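Local coordinates for substrate-binding protein (Synechococcus sp., PDB 6WPN) that probably binds an oligosaccharide or a related sugar in the periplasm and hands it to an ABC importer, at residues 46-51 with 319-324; 105-110 with 135-140; 141-146 with 372-377; 349-354 with 363-368. All coordinates share one frame; numbering follows the deposited sequence.

Interaction 1. Residues 46-51 with 319-324; sequences DDVLGS and LFLTNG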
loop_
_atom_site.group_PDB
_atom_site.type_symbol
_atom_site.label_atom_id
_atom_site.label_comp_id
_atom_site.label_asym_id
_atom_site.label_seq_id
_atom_site.Cartn_x
_atom_site.Cartn_y
_atom_site.Cartn_z
ATOM N N ASP A 46 10.054 -2.460 20.533
ATOM C CA ASP A 46 10.920 -2.643 21.694
ATOM C C ASP A 46 10.307 -3.607 22.699
ATOM O O ASP A 46 11.027 -4.380 23.340
ATOM C CB ASP A 46 11.213 -1.295 22.357
ATOM C CG ASP A 46 12.270 -0.497 21.617
ATOM O OD1 ASP A 46 12.801 -1.005 20.603
ATOM O OD2 ASP A 46 12.567 0.643 22.043
ATOM N N ASP A 47 8.983 -3.579 22.849
ATOM C CA ASP A 47 8.329 -4.474 23.799
ATOM C C ASP A 47 8.167 -5.885 23.241
ATOM O O ASP A 47 8.482 -6.865 23.926
ATOM C CB ASP A 47 6.971 -3.909 24.215
ATOM C CG ASP A 47 6.382 -4.645 25.405
ATOM O OD1 ASP A 47 6.859 -4.417 26.539
ATOM O OD2 ASP A 47 5.454 -5.461 25.210
ATOM N N VAL A 48 7.640 -6.013 22.017
ATOM C CA VAL A 48 7.347 -7.338 21.467
ATOM C C VAL A 48 8.633 -8.136 21.270
ATOM O O VAL A 48 8.707 -9.322 21.616
ATOM C CB VAL A 48 6.528 -7.228 20.165
ATOM C CG1 VAL A 48 7.271 -6.442 19.092
ATOM C CG2 VAL A 48 6.164 -8.614 19.660
ATOM N N LEU A 49 9.658 -7.509 20.687
ATOM C CA LEU A 49 10.943 -8.185 20.555
ATOM C C LEU A 49 11.548 -8.465 21.923
ATOM O O LEU A 49 12.201 -9.496 22.124
ATOM C CB LEU A 49 11.896 -7.358 19.697
ATOM C CG LEU A 49 11.452 -7.110 18.254
ATOM C CD1 LEU A 49 12.565 -6.427 17.483
ATOM C CD2 LEU A 49 11.019 -8.403 17.566
ATOM N N GLY A 50 11.362 -7.540 22.869
ATOM C CA GLY A 50 11.756 -7.813 24.244
ATOM C C GLY A 50 11.068 -9.044 24.800
ATOM O O GLY A 50 11.699 -9.889 25.439
ATOM N N SER A 51 9.755 -9.153 24.574
ATOM C CA SER A 51 9.032 -10.356 24.976
ATOM C C SER A 51 9.604 -11.588 24.288
ATOM O O SER A 51 9.787 -12.632 24.924
ATOM C CB SER A 51 7.544 -10.210 24.669
ATOM O OG SER A 51 6.991 -9.103 25.360
ATOM N N LEU A 319 5.810 -16.306 13.367
ATOM C CA LEU A 319 4.538 -16.686 13.979
ATOM C C LEU A 319 4.271 -15.901 15.259
ATOM O O LEU A 319 3.123 -15.534 15.538
ATOM C CB LEU A 319 4.513 -18.189 14.262
ATOM C CG LEU A 319 4.456 -19.123 13.050
ATOM C CD1 LEU A 319 4.749 -20.560 13.454
ATOM C CD2 LEU A 319 3.097 -19.025 12.389
ATOM N N PHE A 320 5.313 -15.634 16.049
ATOM C CA PHE A 320 5.142 -14.847 17.268
ATOM C C PHE A 320 4.736 -13.415 16.949
ATOM O O PHE A 320 3.855 -12.852 17.609
ATOM C CB PHE A 320 6.426 -14.872 18.099
ATOM C CG PHE A 320 6.350 -14.059 19.365
ATOM C CD1 PHE A 320 5.708 -14.556 20.490
ATOM C CD2 PHE A 320 6.941 -12.806 19.437
ATOM C CE1 PHE A 320 5.646 -13.814 21.657
ATOM C CE2 PHE A 320 6.883 -12.060 20.601
ATOM C CZ PHE A 320 6.233 -12.564 21.712
ATOM N N LEU A 321 5.375 -12.805 15.950
ATOM C CA LEU A 321 5.042 -11.430 15.595
ATOM C C LEU A 321 3.631 -11.319 15.043
ATOM O O LEU A 321 3.018 -10.249 15.123
ATOM C CB LEU A 321 6.044 -10.892 14.573
ATOM C CG LEU A 321 7.444 -10.556 15.086
ATOM C CD1 LEU A 321 8.386 -10.281 13.922
ATOM C CD2 LEU A 321 7.401 -9.372 16.041
ATOM N N THR A 322 3.101 -12.404 14.486
ATOM C CA THR A 322 1.806 -12.387 13.824
ATOM C C THR A 322 0.743 -13.178 14.581
ATOM O O THR A 322 -0.280 -13.540 13.995
ATOM C CB THR A 322 1.944 -12.921 12.399
ATOM O OG1 THR A 322 2.381 -14.285 12.446
ATOM C CG2 THR A 322 2.959 -12.100 11.621
ATOM N N ASN A 323 0.940 -13.432 15.873
ATOM C CA ASN A 323 -0.081 -14.157 16.614
ATOM C C ASN A 323 -1.224 -13.208 16.970
ATOM O O ASN A 323 -1.233 -12.036 16.583
ATOM C CB ASN A 323 0.511 -14.818 17.862
ATOM C CG ASN A 323 0.991 -13.816 18.904
ATOM O OD1 ASN A 323 0.779 -12.609 18.785
ATOM N ND2 ASN A 323 1.642 -14.324 19.940
ATOM N N GLY A 324 -2.189 -13.713 17.743
ATOM C CA GLY A 324 -3.360 -12.912 18.069
ATOM C C GLY A 324 -3.015 -11.699 18.913
ATOM O O GLY A 324 -3.446 -10.580 18.625
#
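F320 lays the edge of its ring against helix 42-55, where V48 and S51 receive it. Its CE2 comes within 3.4 Å of the backbone O of V48, which lies near the ring plane, and the same CE2 touches V48 CG2 at 3.6 Å. The V48 and F320 side chains lie alongside each other in opposite senses, and the ring edge meets both a methyl and a carbonyl oxygen. CG of F320 stands anti to the backbone N (chi1 179°), which carries the ring toward helix 42-55, where CZ also reaches S51 CB at 4.0 Å. Beside it, L321 brings CD2 to 3.9 Å from V48 CG2 and also against L49 CD2, crossing V48 at about a right angle; CG2 of V48 is thus touched by both F320 and L321. An alanine in place of F320 would probably open a gap beside V48 CG2 and S51 CB, with only L321 of this segment still on V48. L49 also touches V61 and W63 of strand 61-66, and L321 touches L302 of strand 295-303. The contact therefore joins helix 42-55 to the end of helix 311-321 over the central sheet, as in the alpha/beta lobes of periplasmic solute-binding proteins.

Interaction 2. Residues 105-110 with 135-140; sequences TDLTAL and IAIPWY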
loop_
_atom_site.group_PDB
_atom_site.type_symbol
_atom_site.label_atom_id
_atom_site.label_comp_id
_atom_site.label_asym_id
_atom_site.label_seq_id
_atom_site.Cartn_x
_atom_site.Cartn_y
_atom_site.Cartn_z
ATOM N N THR A 105 12.196 -19.403 1.619
ATOM C CA THR A 105 11.949 -20.748 2.110
ATOM C C THR A 105 10.478 -21.094 1.947
ATOM O O THR A 105 9.596 -20.284 2.244
ATOM C CB THR A 105 12.340 -20.859 3.585
ATOM O OG1 THR A 105 13.724 -20.530 3.746
ATOM C CG2 THR A 105 12.096 -22.271 4.102
ATOM N N ASP A 106 10.211 -22.301 1.462
ATOM C CA ASP A 106 8.854 -22.830 1.504
ATOM C C ASP A 106 8.525 -23.170 2.950
ATOM O O ASP A 106 9.039 -24.149 3.500
ATOM C CB ASP A 106 8.722 -24.050 0.600
ATOM C CG ASP A 106 7.277 -24.454 0.373
ATOM O OD1 ASP A 106 6.378 -23.893 1.035
ATOM O OD2 ASP A 106 7.035 -25.330 -0.482
ATOM N N LEU A 107 7.680 -22.348 3.570
ATOM C CA LEU A 107 7.401 -22.481 4.994
ATOM C C LEU A 107 6.491 -23.664 5.303
ATOM O O LEU A 107 6.449 -24.108 6.456
ATOM C CB LEU A 107 6.777 -21.183 5.517
ATOM C CG LEU A 107 7.548 -19.904 5.174
ATOM C CD1 LEU A 107 6.793 -18.678 5.637
ATOM C CD2 LEU A 107 8.938 -19.940 5.788
ATOM N N THR A 108 5.771 -24.182 4.303
ATOM C CA THR A 108 4.849 -25.292 4.533
ATOM C C THR A 108 5.525 -26.451 5.260
ATOM O O THR A 108 4.901 -27.122 6.090
ATOM C CB THR A 108 4.262 -25.765 3.201
ATOM O OG1 THR A 108 3.701 -24.648 2.499
ATOM C CG2 THR A 108 3.177 -26.801 3.431
ATOM N N ALA A 109 6.808 -26.689 4.978
ATOM C CA ALA A 109 7.513 -27.781 5.643
ATOM C C ALA A 109 7.714 -27.496 7.128
ATOM O O ALA A 109 7.674 -28.416 7.953
ATOM C CB ALA A 109 8.855 -28.034 4.958
ATOM N N LEU A 110 7.936 -26.231 7.491
ATOM C CA LEU A 110 8.223 -25.872 8.873
ATOM C C LEU A 110 7.009 -25.353 9.632
ATOM O O LEU A 110 7.057 -25.281 10.866
ATOM C CB LEU A 110 9.334 -24.817 8.928
ATOM C CG LEU A 110 10.733 -25.254 8.495
ATOM C CD1 LEU A 110 11.685 -24.081 8.589
ATOM C CD2 LEU A 110 11.228 -26.421 9.338
ATOM N N ILE A 135 5.495 -18.850 0.676
ATOM C CA ILE A 135 6.752 -18.125 0.830
ATOM C C ILE A 135 6.692 -17.042 1.897
ATOM O O ILE A 135 7.734 -16.445 2.212
ATOM C CB ILE A 135 7.175 -17.477 -0.503
ATOM C CG1 ILE A 135 6.076 -16.508 -0.954
ATOM C CG2 ILE A 135 7.442 -18.542 -1.552
ATOM C CD1 ILE A 135 6.495 -15.542 -2.020
ATOM N N ALA A 136 5.522 -16.766 2.465
ATOM C CA ALA A 136 5.431 -15.676 3.422
ATOM C C ALA A 136 4.256 -15.901 4.359
ATOM O O ALA A 136 3.286 -16.585 4.019
ATOM C CB ALA A 136 5.292 -14.322 2.715
ATOM N N ILE A 137 4.367 -15.314 5.540
ATOM C CA ILE A 137 3.299 -15.305 6.532
ATOM C C ILE A 137 2.678 -13.914 6.531
ATOM O O ILE A 137 3.418 -12.921 6.596
ATOM C CB ILE A 137 3.830 -15.668 7.931
ATOM C CG1 ILE A 137 4.285 -17.127 7.961
ATOM C CG2 ILE A 137 2.772 -15.412 9.001
ATOM C CD1 ILE A 137 5.098 -17.482 9.185
ATOM N N PRO A 138 1.357 -13.792 6.445
ATOM C CA PRO A 138 0.746 -12.458 6.455
ATOM C C PRO A 138 0.945 -11.780 7.798
ATOM O O PRO A 138 0.859 -12.410 8.854
ATOM C CB PRO A 138 -0.740 -12.736 6.185
ATOM C CG PRO A 138 -0.786 -14.119 5.643
ATOM C CD PRO A 138 0.361 -14.854 6.254
ATOM N N TRP A 139 1.221 -10.481 7.746
ATOM C CA TRP A 139 1.371 -9.690 8.957
ATOM C C TRP A 139 0.175 -8.753 9.080
ATOM O O TRP A 139 -0.931 -9.199 9.391
ATOM C CB TRP A 139 2.694 -8.923 8.938
ATOM C CG TRP A 139 3.045 -8.287 10.244
ATOM C CD1 TRP A 139 2.330 -8.343 11.405
ATOM C CD2 TRP A 139 4.187 -7.470 10.516
ATOM N NE1 TRP A 139 2.961 -7.616 12.386
ATOM C CE2 TRP A 139 4.105 -7.072 11.864
ATOM C CE3 TRP A 139 5.276 -7.041 9.749
ATOM C CZ2 TRP A 139 5.070 -6.264 12.463
ATOM C CZ3 TRP A 139 6.238 -6.240 10.348
ATOM C CH2 TRP A 139 6.126 -5.860 11.690
ATOM N N TYR A 140 0.373 -7.464 8.854
ATOM C CA TYR A 140 -0.714 -6.500 8.917
ATOM C C TYR A 140 -1.068 -6.004 7.519
ATOM O O TYR A 140 -0.408 -6.320 6.526
ATOM C CB TYR A 140 -0.349 -5.319 9.817
ATOM C CG TYR A 140 0.750 -4.440 9.273
ATOM C CD1 TYR A 140 2.084 -4.759 9.472
ATOM C CD2 TYR A 140 0.452 -3.277 8.574
ATOM C CE1 TYR A 140 3.090 -3.948 8.987
ATOM C CE2 TYR A 140 1.456 -2.462 8.080
ATOM C CZ TYR A 140 2.767 -2.802 8.292
ATOM O OH TYR A 140 3.763 -1.991 7.806
#
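L107 drives a single methyl, CD1, against I137 of strand 137-149 and the chain just before it, and this is where the packing is tight. That methyl lies 3.8 Å from I137 CG1, with the two side chains crossing at about a right angle, and 3.9 Å from the backbone N of A136. CG of L107 sits beside its own backbone N (chi1 -51°), and from there the chain extends to bring CD1 over the peptide that links I135 to A136. I135 contributes backbone more than side chain: its CB points away, while its CA rests 3.8 Å from the carbonyl O of T105. The hydroxyl of T105 is engaged by the O of V304. Beyond L107 the contact ends; T108, A109 and L110 are exposed, and A109 is poorly ordered. On this looser side D106 OD1 takes a bond of 3.1 Å from T108 OG1 and another from the N of Q134, adding to the backbone bonds of L107 with Q134 and T105 with V304. This is plain structural packing of the loop between helices 92-99 and 121-124 onto strand 137-149. Helix 311-321 lies alongside, with V315 against L107 and A318 against I137, while the backbone of I137 pairs with L302 of strand 295-303.

Interaction 3. Residues 141-146 with 372-377; sequences LTVRLS and AETLNT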
loop_
_atom_site.group_PDB
_atom_site.type_symbol
_atom_site.label_atom_id
_atom_site.label_comp_id
_atom_site.label_asym_id
_atom_site.label_seq_id
_atom_site.Cartn_x
_atom_site.Cartn_y
_atom_site.Cartn_z
ATOM N N LEU A 141 -2.138 -5.217 7.455
ATOM C CA LEU A 141 -2.601 -4.673 6.189
ATOM C C LEU A 141 -3.299 -3.342 6.431
ATOM O O LEU A 141 -3.790 -3.060 7.527
ATOM C CB LEU A 141 -3.496 -5.678 5.454
ATOM C CG LEU A 141 -4.785 -6.083 6.155
ATOM C CD1 LEU A 141 -5.855 -5.043 5.978
ATOM C CD2 LEU A 141 -5.243 -7.423 5.587
ATOM N N THR A 142 -3.316 -2.515 5.388
ATOM C CA THR A 142 -3.899 -1.184 5.438
ATOM C C THR A 142 -4.893 -1.019 4.304
ATOM O O THR A 142 -4.600 -1.383 3.160
ATOM C CB THR A 142 -2.835 -0.081 5.307
ATOM O OG1 THR A 142 -2.276 -0.122 3.991
ATOM C CG2 THR A 142 -1.707 -0.286 6.284
ATOM N N VAL A 143 -6.078 -0.523 4.633
ATOM C CA VAL A 143 -7.048 -0.063 3.648
ATOM C C VAL A 143 -7.051 1.457 3.725
ATOM O O VAL A 143 -7.491 2.032 4.729
ATOM C CB VAL A 143 -8.444 -0.642 3.905
ATOM C CG1 VAL A 143 -9.424 -0.125 2.871
ATOM C CG2 VAL A 143 -8.391 -2.164 3.895
ATOM N N ARG A 144 -6.567 2.116 2.678
ATOM C CA ARG A 144 -6.517 3.572 2.665
ATOM C C ARG A 144 -7.883 4.164 2.338
ATOM O O ARG A 144 -8.608 3.661 1.475
ATOM C CB ARG A 144 -5.464 4.078 1.682
ATOM C CG ARG A 144 -5.764 3.822 0.232
ATOM C CD ARG A 144 -4.702 4.447 -0.648
ATOM N NE ARG A 144 -4.921 4.094 -2.043
ATOM C CZ ARG A 144 -4.345 3.061 -2.649
ATOM N NH1 ARG A 144 -3.495 2.288 -1.984
ATOM N NH2 ARG A 144 -4.608 2.808 -3.926
ATOM N N LEU A 145 -8.246 5.213 3.063
ATOM C CA LEU A 145 -9.515 5.894 2.876
ATOM C C LEU A 145 -9.313 7.199 2.109
ATOM O O LEU A 145 -8.204 7.559 1.710
ATOM C CB LEU A 145 -10.172 6.156 4.230
ATOM C CG LEU A 145 -10.253 4.961 5.182
ATOM C CD1 LEU A 145 -10.666 5.429 6.563
ATOM C CD2 LEU A 145 -11.210 3.905 4.655
ATOM N N SER A 146 -10.415 7.910 1.886
ATOM C CA SER A 146 -10.391 9.263 1.337
ATOM C C SER A 146 -10.576 10.243 2.489
ATOM O O SER A 146 -11.662 10.325 3.068
ATOM C CB SER A 146 -11.476 9.458 0.279
ATOM O OG SER A 146 -11.208 8.695 -0.882
ATOM N N ALA A 372 -11.993 -1.006 8.501
ATOM C CA ALA A 372 -12.340 -2.396 8.788
ATOM C C ALA A 372 -13.547 -2.854 7.979
ATOM O O ALA A 372 -13.619 -4.021 7.580
ATOM C CB ALA A 372 -12.600 -2.576 10.284
ATOM N N GLU A 373 -14.497 -1.955 7.735
ATOM C CA GLU A 373 -15.672 -2.296 6.940
ATOM C C GLU A 373 -15.317 -2.428 5.462
ATOM O O GLU A 373 -15.835 -3.309 4.767
ATOM C CB GLU A 373 -16.749 -1.241 7.173
ATOM C CG GLU A 373 -17.313 -1.308 8.586
ATOM C CD GLU A 373 -18.354 -0.244 8.868
ATOM O OE1 GLU A 373 -18.128 0.926 8.492
ATOM O OE2 GLU A 373 -19.392 -0.582 9.479
ATOM N N THR A 374 -14.422 -1.565 4.974
ATOM C CA THR A 374 -14.001 -1.596 3.573
ATOM C C THR A 374 -13.218 -2.864 3.244
ATOM O O THR A 374 -13.245 -3.329 2.098
ATOM C CB THR A 374 -13.166 -0.353 3.253
ATOM O OG1 THR A 374 -13.904 0.819 3.611
ATOM C CG2 THR A 374 -12.846 -0.283 1.774
ATOM N N LEU A 375 -12.524 -3.434 4.234
ATOM C CA LEU A 375 -11.726 -4.639 4.012
ATOM C C LEU A 375 -12.547 -5.788 3.432
ATOM O O LEU A 375 -12.014 -6.601 2.669
ATOM C CB LEU A 375 -11.070 -5.071 5.324
ATOM C CG LEU A 375 -10.267 -6.364 5.251
ATOM C CD1 LEU A 375 -9.108 -6.174 4.291
ATOM C CD2 LEU A 375 -9.777 -6.762 6.636
ATOM N N ASN A 376 -13.844 -5.858 3.744
ATOM C CA ASN A 376 -14.658 -6.958 3.239
ATOM C C ASN A 376 -14.843 -6.890 1.731
ATOM O O ASN A 376 -15.185 -7.904 1.113
ATOM C CB ASN A 376 -16.028 -6.965 3.919
ATOM C CG ASN A 376 -15.941 -7.279 5.397
ATOM O OD1 ASN A 376 -16.481 -6.551 6.233
ATOM N ND2 ASN A 376 -15.257 -8.368 5.731
ATOM N N THR A 377 -14.594 -5.733 1.124
ATOM C CA THR A 377 -14.771 -5.538 -0.306
ATOM C C THR A 377 -13.467 -5.193 -0.998
ATOM O O THR A 377 -13.458 -5.020 -2.223
ATOM C CB THR A 377 -15.804 -4.440 -0.600
ATOM O OG1 THR A 377 -15.393 -3.207 0.005
ATOM C CG2 THR A 377 -17.170 -4.847 -0.074
#
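V143 takes apolar contacts on both of its methyls from T374 of helix 359-374 and from L375 next to it. CG1 meets T374 CG2 at 3.6 Å, and CG2 meets L375 CD1 at 4.1 Å. The valine stands with CG1 anti to the backbone N (chi1 179°), which spreads the two methyls across the neighbouring residues T374 and L375. L375 CD1 also touches L141 CD1 at 3.8 Å, and the L375 side chain lies at about a right angle to those of both L141 and V143. With a glycine in place of V143, T374 CG2 would probably be left without its methyl partner, and L375 would rest on L141 alone among these strand residues. Polar bonds hold the turn of 374-377. T374 O accepts both T377 N (2.9 Å) and T377 OG1 (3.0 Å), from the same face of its carbonyl plane, while T374 OG1 bonds to the O of L370 one turn back. One polar link, V143 O with S371 OG, also joins strand and helix. The contact thus packs a strand of the central sheet against helix 359-374. L337 of strand 337-338 packs on L141, V143 and L375, A295 of strand 295-303 touches T374, and L145 reaches A367 and L370 farther up helix 359-374.

Interaction 4. Residues 349-354 with 363-368; sequences AELEVE and QIRDAR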
loop_
_atom_site.group_PDB
_atom_site.type_symbol
_atom_site.label_atom_id
_atom_site.label_comp_id
_atom_site.label_asym_id
_atom_site.label_seq_id
_atom_site.Cartn_x
_atom_site.Cartn_y
_atom_site.Cartn_z
ATOM N N ALA A 349 -14.442 -5.618 17.287
ATOM C CA ALA A 349 -15.310 -5.553 18.457
ATOM C C ALA A 349 -15.009 -4.323 19.300
ATOM O O ALA A 349 -15.930 -3.664 19.791
ATOM C CB ALA A 349 -15.161 -6.825 19.292
ATOM N N GLU A 350 -13.727 -4.002 19.485
ATOM C CA GLU A 350 -13.370 -2.822 20.266
ATOM C C GLU A 350 -13.868 -1.549 19.599
ATOM O O GLU A 350 -14.326 -0.621 20.275
ATOM C CB GLU A 350 -11.859 -2.777 20.485
ATOM C CG GLU A 350 -11.370 -3.875 21.419
ATOM C CD GLU A 350 -9.873 -4.109 21.336
ATOM O OE1 GLU A 350 -9.177 -3.327 20.651
ATOM O OE2 GLU A 350 -9.393 -5.083 21.959
ATOM N N LEU A 351 -13.824 -1.499 18.268
ATOM C CA LEU A 351 -14.274 -0.305 17.564
ATOM C C LEU A 351 -15.785 -0.124 17.684
ATOM O O LEU A 351 -16.267 1.006 17.826
ATOM C CB LEU A 351 -13.860 -0.377 16.095
ATOM C CG LEU A 351 -12.356 -0.260 15.869
ATOM C CD1 LEU A 351 -11.985 -0.553 14.415
ATOM C CD2 LEU A 351 -11.877 1.122 16.292
ATOM N N GLU A 352 -16.545 -1.221 17.632
ATOM C CA GLU A 352 -17.999 -1.118 17.665
ATOM C C GLU A 352 -18.521 -0.620 19.007
ATOM O O GLU A 352 -19.616 -0.051 19.057
ATOM C CB GLU A 352 -18.635 -2.477 17.348
ATOM C CG GLU A 352 -18.573 -2.900 15.883
ATOM C CD GLU A 352 -18.933 -4.367 15.675
ATOM O OE1 GLU A 352 -19.139 -5.088 16.677
ATOM O OE2 GLU A 352 -19.009 -4.804 14.506
ATOM N N VAL A 353 -17.758 -0.799 20.087
ATOM C CA VAL A 353 -18.180 -0.424 21.428
ATOM C C VAL A 353 -17.259 0.611 22.059
ATOM O O VAL A 353 -17.341 0.855 23.264
ATOM C CB VAL A 353 -18.297 -1.662 22.337
ATOM C CG1 VAL A 353 -19.288 -2.639 21.751
ATOM C CG2 VAL A 353 -16.940 -2.316 22.506
ATOM N N GLU A 354 -16.382 1.228 21.275
ATOM C CA GLU A 354 -15.502 2.246 21.826
ATOM C C GLU A 354 -16.302 3.508 22.121
ATOM O O GLU A 354 -17.167 3.909 21.339
ATOM C CB GLU A 354 -14.359 2.547 20.855
ATOM C CG GLU A 354 -13.518 3.745 21.251
ATOM C CD GLU A 354 -12.441 4.078 20.237
ATOM O OE1 GLU A 354 -12.166 3.241 19.352
ATOM O OE2 GLU A 354 -11.878 5.190 20.319
ATOM N N GLN A 363 -13.179 10.914 15.668
ATOM C CA GLN A 363 -12.731 10.940 14.281
ATOM C C GLN A 363 -11.821 9.757 13.969
ATOM O O GLN A 363 -11.976 9.101 12.932
ATOM C CB GLN A 363 -12.016 12.261 13.997
ATOM C CG GLN A 363 -11.645 12.480 12.544
ATOM C CD GLN A 363 -10.965 13.815 12.333
ATOM O OE1 GLN A 363 -10.023 14.160 13.045
ATOM N NE2 GLN A 363 -11.453 14.585 11.368
ATOM N N ILE A 364 -10.865 9.467 14.859
ATOM C CA ILE A 364 -9.947 8.349 14.641
ATOM C C ILE A 364 -10.708 7.032 14.647
ATOM O O ILE A 364 -10.412 6.115 13.870
ATOM C CB ILE A 364 -8.829 8.351 15.702
ATOM C CG1 ILE A 364 -7.938 9.584 15.551
ATOM C CG2 ILE A 364 -8.009 7.072 15.625
ATOM C CD1 ILE A 364 -7.414 9.791 14.153
ATOM N N ARG A 365 -11.701 6.920 15.526
ATOM C CA ARG A 365 -12.524 5.722 15.566
ATOM C C ARG A 365 -13.334 5.576 14.280
ATOM O O ARG A 365 -13.454 4.469 13.743
ATOM C CB ARG A 365 -13.426 5.773 16.803
ATOM C CG ARG A 365 -14.272 4.542 17.058
ATOM C CD ARG A 365 -15.642 4.694 16.449
ATOM N NE ARG A 365 -16.557 3.661 16.917
ATOM C CZ ARG A 365 -17.590 3.890 17.720
ATOM N NH1 ARG A 365 -17.839 5.127 18.141
ATOM N NH2 ARG A 365 -18.379 2.887 18.093
ATOM N N ASP A 366 -13.880 6.687 13.767
ATOM C CA ASP A 366 -14.626 6.648 12.511
ATOM C C ASP A 366 -13.755 6.163 11.360
ATOM O O ASP A 366 -14.218 5.412 10.492
ATOM C CB ASP A 366 -15.195 8.028 12.171
ATOM C CG ASP A 366 -16.210 8.522 13.186
ATOM O OD1 ASP A 366 -16.805 7.686 13.907
ATOM O OD2 ASP A 366 -16.421 9.756 13.249
ATOM N N ALA A 367 -12.494 6.598 11.321
ATOM C CA ALA A 367 -11.617 6.196 10.230
ATOM C C ALA A 367 -11.251 4.722 10.337
ATOM O O ALA A 367 -11.321 3.985 9.348
ATOM C CB ALA A 367 -10.366 7.073 10.220
ATOM N N ARG A 368 -10.877 4.266 11.537
ATOM C CA ARG A 368 -10.502 2.862 11.698
ATOM C C ARG A 368 -11.677 1.939 11.399
ATOM O O ARG A 368 -11.501 0.865 10.812
ATOM C CB ARG A 368 -9.980 2.604 13.113
ATOM C CG ARG A 368 -8.692 3.317 13.473
ATOM C CD ARG A 368 -8.328 3.033 14.917
ATOM N NE ARG A 368 -8.093 1.606 15.117
ATOM C CZ ARG A 368 -8.089 1.003 16.300
ATOM N NH1 ARG A 368 -8.319 1.698 17.408
ATOM N NH2 ARG A 368 -7.867 -0.303 16.371
#
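R365 reaches from helix 359-374 to the carbonyl of L351 near the end of helix 341-352, so that in this helix-loop-helix hairpin an arginine weakly bonds the last turn of the preceding helix. Both NE and NH2 of R365 bond L351 O at 2.8 Å, each weak because the N-H directions miss the oxygen (angles of 127° and 124°): one acceptor is shared in a fork by the edge of the guanidinium. E352 O lies in the guanidinium plane 3.3 Å from NH2, while the carbonyl O of E354 sits over a face. Three carbonyl oxygens thus lie close to the cation, two near its plane and one over a face, and its positive charge would probably suit the negative end of the helix. The bend at chi2 (-94°) swings the R365 chain back toward this end. E354 runs beside the aliphatic part of R365 in the reverse sense, with OE1 3.4 Å from R365 CG rather than on its nitrogens. Farther out, P356 touches R365 and R335 touches R368, and E350 forms a salt bridge with R332. L351 is the buried residue among those that touch, and its methyl CD2 stands 3.7 Å above the plane of the R368 guanidinium, over its centre.

How the interactions relate
Interactions 1 and 2 belong to one part of the fold: their centres are 16 Å apart and they meet where T322 CG2 comes within 3.5 Å of P138 O. Strand 137-149 then runs on from interaction 2 into interaction 3, whose centres lie 24 Å apart. Interactions 3 and 4 share helix 359-374, their centres 13 Å apart, and they touch through L145 CD1 and A367 O at 3.2 Å. Interactions 1 and 4 lie about 9 Å apart at their nearest atoms, without contact. Along the chain interaction 2 is nested within interaction 1 and interaction 4 within interaction 3, while 1 and 3 cross. None of the four contacts includes a bound sugar.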